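Long-range contacts in hypothetical dTDP-4-dehydrorhamnose 3,5-epimerase (Sulfolobus tokodaii, PDB 2B9U), which probably catalyses epimerization at C3' and C5' of dTDP-4-dehydro-6-deoxyglucose, a step on the way to dTDP-L-rhamnose: residues I12-P17 and Y108-P113; F3-L8 and E34-M39; L60-T65 and H141-S146. One frame throughout, in Å; residues are numbered along the deposited sequence.

In the fold
Contacts 1 and 2 adjoin each other, their centres about 8 Å apart, because strands 3-9 and 12-22 are neighbours in one sheet. Leu14 N reaches Glu6 O at 2.8 Å, and Lys16 N bonds Glu4 O in the same way, so strand 12-17 is held by 109-112 along one edge and by 3-8 along the other; helix 33-37 then packs on Phe3 and Phe5. Contact 3 lies across the chain's centre, in the other sheet, with its centre about 20 Å from that of contact 1 and 25 Å from that of contact 2. It is close to the predicted thymidine-stacking residue Tyr137, whose side chain is about 3 Å from that of Glu142.

Contact 1. Residues I12-P17 and Y108-P113; sequences IILIKP and YMLWIP
Ile13 and Ile15 pair with Trp111 and Met109 as two hydrogen-bonded antiparallel bridges, which join strand 12-17 to strand 109-112 within one sheet of the flattened, jelly-roll-like barrel of this cupin-clan enzyme. Each bridge is closed by backbone bonds in both directions; Trp111 N to Ile13 O, at 2.8 Å, is among the shortest. Between the bridges Leu14 and Leu110 form a non-hydrogen-bonded pair, and Leu110 CA approaches Ile13 O at 3.4 Å in a CA-H...O contact.

Apolar packing differs on the two faces. On the face of Ile13, Ile15, Met109 and Trp111, the methyl Ile15 CD1 lies 3.8 Å from Trp111 CB, and Ile13 CG1 meets the edge of the indole. The flexible Met109 chain bends at its third torsion (chi3 -82°), which brings CE to 3.8 Å from Pro17 CG and close to Ile15 CG2. Phe5 packs on both isoleucines and Phe3 on Ile15; their branched CB suits an extended strand. Elsewhere the Ile12 and Leu110 side chains cross at a slant, Ile12 CG2 lying 3.6 Å from Leu110 CD2, with Ala84 and Leu102 of the other sheet beyond.

A CH-pi contact joins Lys16 to Tyr108, where 108-113 enters its strand. Lys16 runs beside Tyr108, pointing the same way, and its aliphatic stem covers the ring while NZ makes a salt bridge to Glu6. Lys16 CG sits 4.0 Å from the ring centroid, and farther out Lys16 CE comes to 3.6 Å from Tyr108 OH.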
# COMPACT_ATOMS: atom_id res chain seq x y z
N ILE A 12 -9.80 -16.38 -8.41
CA ILE A 12 -8.47 -15.79 -8.22
C ILE A 12 -8.15 -14.99 -9.48
O ILE A 12 -8.36 -15.48 -10.60
CB ILE A 12 -7.37 -16.88 -7.96
CG1 ILE A 12 -7.75 -17.80 -6.79
CG2 ILE A 12 -5.96 -16.26 -7.77
CD1 ILE A 12 -7.67 -17.17 -5.42
N ILE A 13 -7.66 -13.76 -9.30
CA ILE A 13 -7.41 -12.87 -10.41
C ILE A 13 -6.01 -12.28 -10.30
O ILE A 13 -5.59 -11.83 -9.23
CB ILE A 13 -8.46 -11.72 -10.48
CG1 ILE A 13 -9.88 -12.29 -10.66
CG2 ILE A 13 -8.13 -10.78 -11.63
CD1 ILE A 13 -10.97 -11.25 -10.82
N LEU A 14 -5.27 -12.31 -11.41
CA LEU A 14 -3.98 -11.64 -11.47
C LEU A 14 -4.18 -10.26 -12.07
O LEU A 14 -4.82 -10.12 -13.12
CB LEU A 14 -2.96 -12.45 -12.30
CG LEU A 14 -1.56 -11.82 -12.29
CD1 LEU A 14 -0.62 -12.59 -11.37
CD2 LEU A 14 -1.01 -11.71 -13.70
N ILE A 15 -3.66 -9.23 -11.39
CA ILE A 15 -3.77 -7.85 -11.85
C ILE A 15 -2.41 -7.33 -12.30
O ILE A 15 -1.41 -7.47 -11.59
CB ILE A 15 -4.40 -6.90 -10.77
CG1 ILE A 15 -5.75 -7.42 -10.31
CG2 ILE A 15 -4.62 -5.49 -11.32
CD1 ILE A 15 -5.73 -8.00 -8.95
N LYS A 16 -2.40 -6.71 -13.48
CA LYS A 16 -1.15 -6.23 -14.06
C LYS A 16 -1.25 -4.74 -14.27
O LYS A 16 -2.06 -4.31 -15.09
CB LYS A 16 -0.90 -6.90 -15.41
CG LYS A 16 -0.93 -8.41 -15.40
CD LYS A 16 -1.11 -8.92 -16.82
CE LYS A 16 -0.08 -9.97 -17.15
NZ LYS A 16 -0.02 -10.26 -18.64
N PRO A 17 -0.47 -3.95 -13.51
CA PRO A 17 -0.55 -2.49 -13.61
C PRO A 17 0.35 -1.92 -14.70
O PRO A 17 1.18 -2.63 -15.25
CB PRO A 17 -0.10 -2.03 -12.21
CG PRO A 17 0.86 -3.10 -11.73
CD PRO A 17 0.52 -4.39 -12.50
N TYR A 108 3.15 -7.28 -10.38
CA TYR A 108 1.84 -7.95 -10.45
C TYR A 108 1.24 -8.16 -9.06
O TYR A 108 1.95 -8.22 -8.03
CB TYR A 108 1.92 -9.32 -11.16
CG TYR A 108 2.33 -9.32 -12.63
CD1 TYR A 108 2.22 -8.18 -13.41
CD2 TYR A 108 2.78 -10.48 -13.23
CE1 TYR A 108 2.58 -8.19 -14.76
CE2 TYR A 108 3.14 -10.51 -14.58
CZ TYR A 108 3.04 -9.36 -15.33
OH TYR A 108 3.41 -9.39 -16.67
N MET A 109 -0.09 -8.30 -9.06
CA MET A 109 -0.88 -8.46 -7.86
C MET A 109 -1.79 -9.66 -8.04
O MET A 109 -2.16 -9.99 -9.15
CB MET A 109 -1.77 -7.22 -7.64
CG MET A 109 -1.04 -5.99 -7.12
SD MET A 109 -2.04 -4.51 -7.36
CE MET A 109 -1.65 -4.13 -9.08
N LEU A 110 -2.13 -10.30 -6.93
CA LEU A 110 -3.10 -11.39 -6.91
C LEU A 110 -4.25 -10.95 -6.03
O LEU A 110 -4.03 -10.59 -4.84
CB LEU A 110 -2.51 -12.62 -6.23
CG LEU A 110 -2.28 -13.98 -6.87
CD1 LEU A 110 -2.61 -15.02 -5.82
CD2 LEU A 110 -3.09 -14.20 -8.14
N TRP A 111 -5.46 -10.99 -6.59
CA TRP A 111 -6.68 -10.85 -5.81
C TRP A 111 -7.16 -12.24 -5.40
O TRP A 111 -7.34 -13.14 -6.25
CB TRP A 111 -7.76 -10.10 -6.57
CG TRP A 111 -9.19 -10.41 -6.12
CD1 TRP A 111 -10.13 -11.14 -6.81
CD2 TRP A 111 -9.84 -9.99 -4.90
NE1 TRP A 111 -11.30 -11.21 -6.10
CE2 TRP A 111 -11.15 -10.52 -4.92
CE3 TRP A 111 -9.42 -9.24 -3.79
CZ2 TRP A 111 -12.07 -10.29 -3.89
CZ3 TRP A 111 -10.34 -9.02 -2.75
CH2 TRP A 111 -11.64 -9.55 -2.81
N ILE A 112 -7.33 -12.39 -4.09
CA ILE A 112 -7.73 -13.64 -3.45
C ILE A 112 -9.04 -13.40 -2.66
O ILE A 112 -9.01 -12.84 -1.55
CB ILE A 112 -6.65 -14.18 -2.49
CG1 ILE A 112 -5.26 -14.23 -3.15
CG2 ILE A 112 -7.08 -15.56 -1.91
CD1 ILE A 112 -4.15 -14.61 -2.21
N PRO A 113 -10.17 -13.85 -3.21
CA PRO A 113 -11.50 -13.68 -2.59
C PRO A 113 -11.63 -14.49 -1.31
O PRO A 113 -10.80 -15.35 -1.06
CB PRO A 113 -12.47 -14.19 -3.68
CG PRO A 113 -11.67 -15.10 -4.52
CD PRO A 113 -10.24 -14.60 -4.48

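Contact 2. Residues F3-L8 and E34-M39; sequences FEFENL and EDFTKM
Phe36 turns the edge of its ring to the face of Phe3, and Phe5 in turn presents its edge to the face of Phe36, making a cluster of two T-shaped pairs between strand 3-8 and helix 34-37. In the first pair the planes stand at 85°, and Phe36 CE1 rides 3.6 Å above the centre of the Phe3 ring. The second is looser: its planes meet at 79° and the centroids of Phe5 and Phe36 are 5.8 Å apart. Phe3 and Phe5 lie two residues apart on a strand, so both side chains leave it toward the helical segment, and both also touch Ile15 of strand 12-22.

Met39 takes the face of Phe5. Its CG stands 3.4 Å above the ring centre, and a bend at the second torsion (chi2 -60°) leaves SD over the same face, 4.4 Å from the centroid, a Met-aromatic contact. The terminal methyl stays by the rim, Met39 CE lying 3.5 Å from Phe5 CD1. An alanine in place of Phe5 would probably open a gap beneath Met39, leaving its thioether chain free to turn and Phe36 without one edge-to-face partner.

Asp35 crosses Phe3 at about a right angle, with OD2 in the ring plane, 3.6 Å from Phe3 CE2. No hydrogen bond spans this contact; its hold is likely to come from dispersion and CH-pi packing of Met39 on Phe5, and from weakly positive ring-edge hydrogens meeting pi faces and a carboxylate oxygen.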
# COMPACT_ATOMS: atom_id res chain seq x y z
N PHE A 3 -5.10 -1.16 -15.91
CA PHE A 3 -4.85 -2.52 -15.47
C PHE A 3 -5.27 -3.55 -16.52
O PHE A 3 -6.16 -3.30 -17.33
CB PHE A 3 -5.59 -2.82 -14.16
CG PHE A 3 -5.34 -1.82 -13.06
CD1 PHE A 3 -4.25 -1.98 -12.19
CD2 PHE A 3 -6.18 -0.72 -12.90
CE1 PHE A 3 -4.01 -1.07 -11.18
CE2 PHE A 3 -5.94 0.21 -11.87
CZ PHE A 3 -4.85 0.03 -11.00
N GLU A 4 -4.62 -4.72 -16.48
CA GLU A 4 -5.09 -5.91 -17.15
C GLU A 4 -5.38 -6.98 -16.11
O GLU A 4 -4.59 -7.19 -15.20
CB GLU A 4 -4.05 -6.41 -18.15
CG GLU A 4 -3.96 -5.51 -19.38
CD GLU A 4 -3.34 -6.20 -20.59
OE1 GLU A 4 -2.67 -7.24 -20.43
OE2 GLU A 4 -3.54 -5.67 -21.71
N PHE A 5 -6.53 -7.65 -16.26
CA PHE A 5 -6.98 -8.68 -15.33
C PHE A 5 -7.00 -10.06 -16.00
O PHE A 5 -7.56 -10.21 -17.09
CB PHE A 5 -8.38 -8.33 -14.82
CG PHE A 5 -8.47 -6.99 -14.13
CD1 PHE A 5 -8.71 -5.83 -14.87
CD2 PHE A 5 -8.33 -6.88 -12.75
CE1 PHE A 5 -8.79 -4.58 -14.25
CE2 PHE A 5 -8.43 -5.64 -12.11
CZ PHE A 5 -8.65 -4.49 -12.86
N GLU A 6 -6.38 -11.04 -15.35
CA GLU A 6 -6.38 -12.43 -15.81
C GLU A 6 -6.97 -13.37 -14.77
O GLU A 6 -6.51 -13.42 -13.63
CB GLU A 6 -4.96 -12.89 -16.18
CG GLU A 6 -4.15 -11.82 -16.90
CD GLU A 6 -2.91 -12.34 -17.61
OE1 GLU A 6 -2.35 -13.37 -17.18
OE2 GLU A 6 -2.48 -11.68 -18.59
N ASN A 7 -7.99 -14.14 -15.19
CA ASN A 7 -8.59 -15.18 -14.37
C ASN A 7 -7.65 -16.35 -14.21
O ASN A 7 -7.28 -16.99 -15.20
CB ASN A 7 -9.88 -15.72 -15.00
CG ASN A 7 -10.94 -14.67 -15.18
OD1 ASN A 7 -10.67 -13.46 -15.12
ND2 ASN A 7 -12.18 -15.12 -15.42
N LEU A 8 -7.29 -16.67 -12.98
CA LEU A 8 -6.43 -17.83 -12.72
C LEU A 8 -7.21 -19.07 -12.25
O LEU A 8 -6.62 -20.10 -11.94
CB LEU A 8 -5.31 -17.47 -11.73
CG LEU A 8 -4.40 -16.26 -12.05
CD1 LEU A 8 -3.25 -16.23 -11.08
CD2 LEU A 8 -3.85 -16.22 -13.49
N GLU A 34 -12.60 2.35 -8.89
CA GLU A 34 -13.49 2.20 -10.03
C GLU A 34 -13.13 1.00 -10.90
O GLU A 34 -14.01 0.21 -11.25
CB GLU A 34 -13.46 3.48 -10.87
CG GLU A 34 -14.32 3.45 -12.12
CD GLU A 34 -14.76 4.84 -12.55
OE1 GLU A 34 -14.68 5.14 -13.77
OE2 GLU A 34 -15.16 5.62 -11.66
N ASP A 35 -11.86 0.87 -11.26
CA ASP A 35 -11.39 -0.23 -12.08
C ASP A 35 -11.56 -1.59 -11.40
O ASP A 35 -11.95 -2.58 -12.05
CB ASP A 35 -9.92 0.01 -12.47
CG ASP A 35 -9.73 1.22 -13.38
OD1 ASP A 35 -10.54 1.40 -14.32
OD2 ASP A 35 -8.76 1.98 -13.18
N PHE A 36 -11.29 -1.63 -10.09
CA PHE A 36 -11.33 -2.88 -9.36
C PHE A 36 -12.77 -3.32 -9.07
O PHE A 36 -13.05 -4.51 -9.05
CB PHE A 36 -10.52 -2.79 -8.05
CG PHE A 36 -9.04 -3.02 -8.22
CD1 PHE A 36 -8.30 -2.33 -9.18
CD2 PHE A 36 -8.36 -3.90 -7.36
CE1 PHE A 36 -6.91 -2.53 -9.31
CE2 PHE A 36 -6.98 -4.10 -7.48
CZ PHE A 36 -6.25 -3.41 -8.46
N THR A 37 -13.65 -2.34 -8.83
CA THR A 37 -15.08 -2.60 -8.61
C THR A 37 -15.74 -3.23 -9.85
O THR A 37 -16.52 -4.17 -9.72
CB THR A 37 -15.83 -1.32 -8.19
OG1 THR A 37 -15.17 -0.73 -7.05
CG2 THR A 37 -17.29 -1.63 -7.81
N LYS A 38 -15.41 -2.71 -11.04
CA LYS A 38 -15.85 -3.31 -12.32
C LYS A 38 -15.52 -4.79 -12.40
O LYS A 38 -16.17 -5.55 -13.13
CB LYS A 38 -15.16 -2.65 -13.50
CG LYS A 38 -16.02 -1.80 -14.40
CD LYS A 38 -15.63 -0.33 -14.30
CE LYS A 38 -16.40 0.53 -15.28
NZ LYS A 38 -15.77 1.87 -15.43
N MET A 39 -14.46 -5.18 -11.68
CA MET A 39 -13.99 -6.56 -11.68
C MET A 39 -14.47 -7.33 -10.45
O MET A 39 -14.04 -8.44 -10.21
CB MET A 39 -12.46 -6.61 -11.80
CG MET A 39 -11.96 -6.05 -13.13
SD MET A 39 -12.61 -6.98 -14.55
CE MET A 39 -12.08 -5.92 -15.91

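Contact 3. Residues L60-T65 and H141-S146; sequences LHYQRT and HERCIS
Tyr62 lays one face of its ring over Arg143, with Arg143 CB 3.5 Å from Tyr62 CE2, where strand 60-63 meets the edge strand 142-144 in an antiparallel sheet of the jelly-roll barrel. Tyr62 CG, set between the backbone N and the carbonyl carbon (chi1 52°), lets this broad ring lie back over the neighbouring strand as an apolar cover, while its hydroxyl bonds Glu173 O near the chain's C-terminal end.

Backbone bonds join Tyr62 to Arg143 and Leu60 to Ile145; Arg64 N to His141 O, 2.8 Å, extends the ladder beyond the strands. On the face of His61, Gln63, Glu142 and Cys144, His61 CD2, at the ring edge, lies 3.8 Å from Cys144 CB. Cys144 forms a disulfide with Cys166, and Glu142 packs on Tyr137, predicted to stack on the substrate's thymidine ring.

Arg64 and Arg143 meet with guanidinium planes 85° apart. Arg64 NE comes 3.1 Å from Arg143 NH1, so close for two donors that the exact distance is doubtful; Glu142 O, bonded by Arg143 NH1, would probably offset some repulsion. The Arg64 and His141 side chains cross at about a right angle, His141 CD2 lying over a face of the guanidinium, 3.2 Å from Arg64 NH1.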
# COMPACT_ATOMS: atom_id res chain seq x y z
N LEU A 60 -0.81 -21.02 6.08
CA LEU A 60 -1.72 -20.48 5.06
C LEU A 60 -2.97 -19.97 5.79
O LEU A 60 -3.75 -20.75 6.35
CB LEU A 60 -2.06 -21.56 4.02
CG LEU A 60 -0.91 -22.43 3.46
CD1 LEU A 60 -1.42 -23.54 2.52
CD2 LEU A 60 0.11 -21.58 2.75
N HIS A 61 -3.14 -18.65 5.80
CA HIS A 61 -4.11 -18.00 6.68
C HIS A 61 -5.42 -17.61 6.01
O HIS A 61 -5.45 -17.24 4.84
CB HIS A 61 -3.51 -16.73 7.28
CG HIS A 61 -2.21 -16.94 7.97
ND1 HIS A 61 -1.13 -16.10 7.80
CD2 HIS A 61 -1.80 -17.89 8.84
CE1 HIS A 61 -0.13 -16.52 8.54
NE2 HIS A 61 -0.51 -17.60 9.19
N TYR A 62 -6.49 -17.69 6.80
CA TYR A 62 -7.81 -17.19 6.43
C TYR A 62 -8.60 -16.83 7.70
O TYR A 62 -8.33 -17.35 8.78
CB TYR A 62 -8.58 -18.20 5.57
CG TYR A 62 -8.67 -19.60 6.16
CD1 TYR A 62 -7.57 -20.46 6.11
CD2 TYR A 62 -9.84 -20.06 6.76
CE1 TYR A 62 -7.63 -21.73 6.65
CE2 TYR A 62 -9.90 -21.35 7.31
CZ TYR A 62 -8.79 -22.17 7.24
OH TYR A 62 -8.82 -23.43 7.77
N GLN A 63 -9.56 -15.92 7.57
CA GLN A 63 -10.52 -15.65 8.63
C GLN A 63 -11.86 -16.28 8.27
O GLN A 63 -12.33 -16.13 7.15
CB GLN A 63 -10.65 -14.15 8.90
CG GLN A 63 -9.80 -13.67 10.09
CD GLN A 63 -9.71 -12.16 10.25
OE1 GLN A 63 -8.73 -11.66 10.83
NE2 GLN A 63 -10.71 -11.42 9.76
N ARG A 64 -12.45 -17.01 9.21
CA ARG A 64 -13.72 -17.68 8.95
C ARG A 64 -14.89 -16.70 8.97
O ARG A 64 -14.80 -15.62 9.55
CB ARG A 64 -13.95 -18.86 9.93
CG ARG A 64 -13.72 -18.52 11.38
CD ARG A 64 -14.20 -19.61 12.34
NE ARG A 64 -14.15 -19.17 13.73
CZ ARG A 64 -15.06 -18.38 14.32
NH1 ARG A 64 -16.12 -17.93 13.64
NH2 ARG A 64 -14.91 -18.04 15.60
N THR A 65 -15.98 -17.10 8.31
CA THR A 65 -17.25 -16.38 8.33
C THR A 65 -17.70 -16.15 9.80
O THR A 65 -17.55 -17.05 10.62
CB THR A 65 -18.27 -17.18 7.47
OG1 THR A 65 -18.26 -16.66 6.13
CG2 THR A 65 -19.69 -17.13 8.02
N HIS A 141 -11.66 -15.25 14.83
CA HIS A 141 -12.05 -15.89 13.57
C HIS A 141 -10.86 -16.39 12.72
O HIS A 141 -11.06 -16.97 11.64
CB HIS A 141 -12.93 -14.94 12.76
CG HIS A 141 -14.13 -14.46 13.50
ND1 HIS A 141 -14.07 -13.46 14.45
CD2 HIS A 141 -15.43 -14.83 13.44
CE1 HIS A 141 -15.28 -13.24 14.94
NE2 HIS A 141 -16.12 -14.06 14.34
N GLU A 142 -9.64 -16.17 13.20
CA GLU A 142 -8.43 -16.61 12.51
C GLU A 142 -8.32 -18.13 12.50
O GLU A 142 -8.57 -18.78 13.51
CB GLU A 142 -7.18 -15.97 13.13
CG GLU A 142 -6.89 -14.55 12.65
CD GLU A 142 -5.74 -13.86 13.39
OE1 GLU A 142 -5.56 -14.10 14.62
OE2 GLU A 142 -5.01 -13.06 12.75
N ARG A 143 -7.96 -18.67 11.34
CA ARG A 143 -7.70 -20.10 11.15
C ARG A 143 -6.56 -20.28 10.13
O ARG A 143 -6.27 -19.37 9.34
CB ARG A 143 -8.96 -20.83 10.65
CG ARG A 143 -10.14 -20.93 11.65
CD ARG A 143 -9.77 -21.70 12.94
NE ARG A 143 -10.95 -22.09 13.73
CZ ARG A 143 -11.65 -21.27 14.52
NH1 ARG A 143 -11.31 -19.98 14.64
NH2 ARG A 143 -12.70 -21.74 15.18
N CYS A 144 -5.92 -21.45 10.15
CA CYS A 144 -4.90 -21.75 9.16
C CYS A 144 -4.82 -23.23 8.84
O CYS A 144 -5.30 -24.09 9.60
CB CYS A 144 -3.52 -21.23 9.61
SG CYS A 144 -2.98 -21.88 11.20
N ILE A 145 -4.23 -23.53 7.68
CA ILE A 145 -3.85 -24.89 7.31
C ILE A 145 -2.35 -24.90 7.08
O ILE A 145 -1.77 -23.87 6.74
CB ILE A 145 -4.64 -25.42 6.08
CG1 ILE A 145 -4.35 -24.57 4.83
CG2 ILE A 145 -6.15 -25.44 6.38
CD1 ILE A 145 -4.64 -25.26 3.52
N SER A 146 -1.72 -26.05 7.29
CA SER A 146 -0.26 -26.18 7.26
C SER A 146 0.37 -25.78 5.92
O SER A 146 -0.11 -26.17 4.84
CB SER A 146 0.15 -27.61 7.65
OG SER A 146 1.55 -27.80 7.56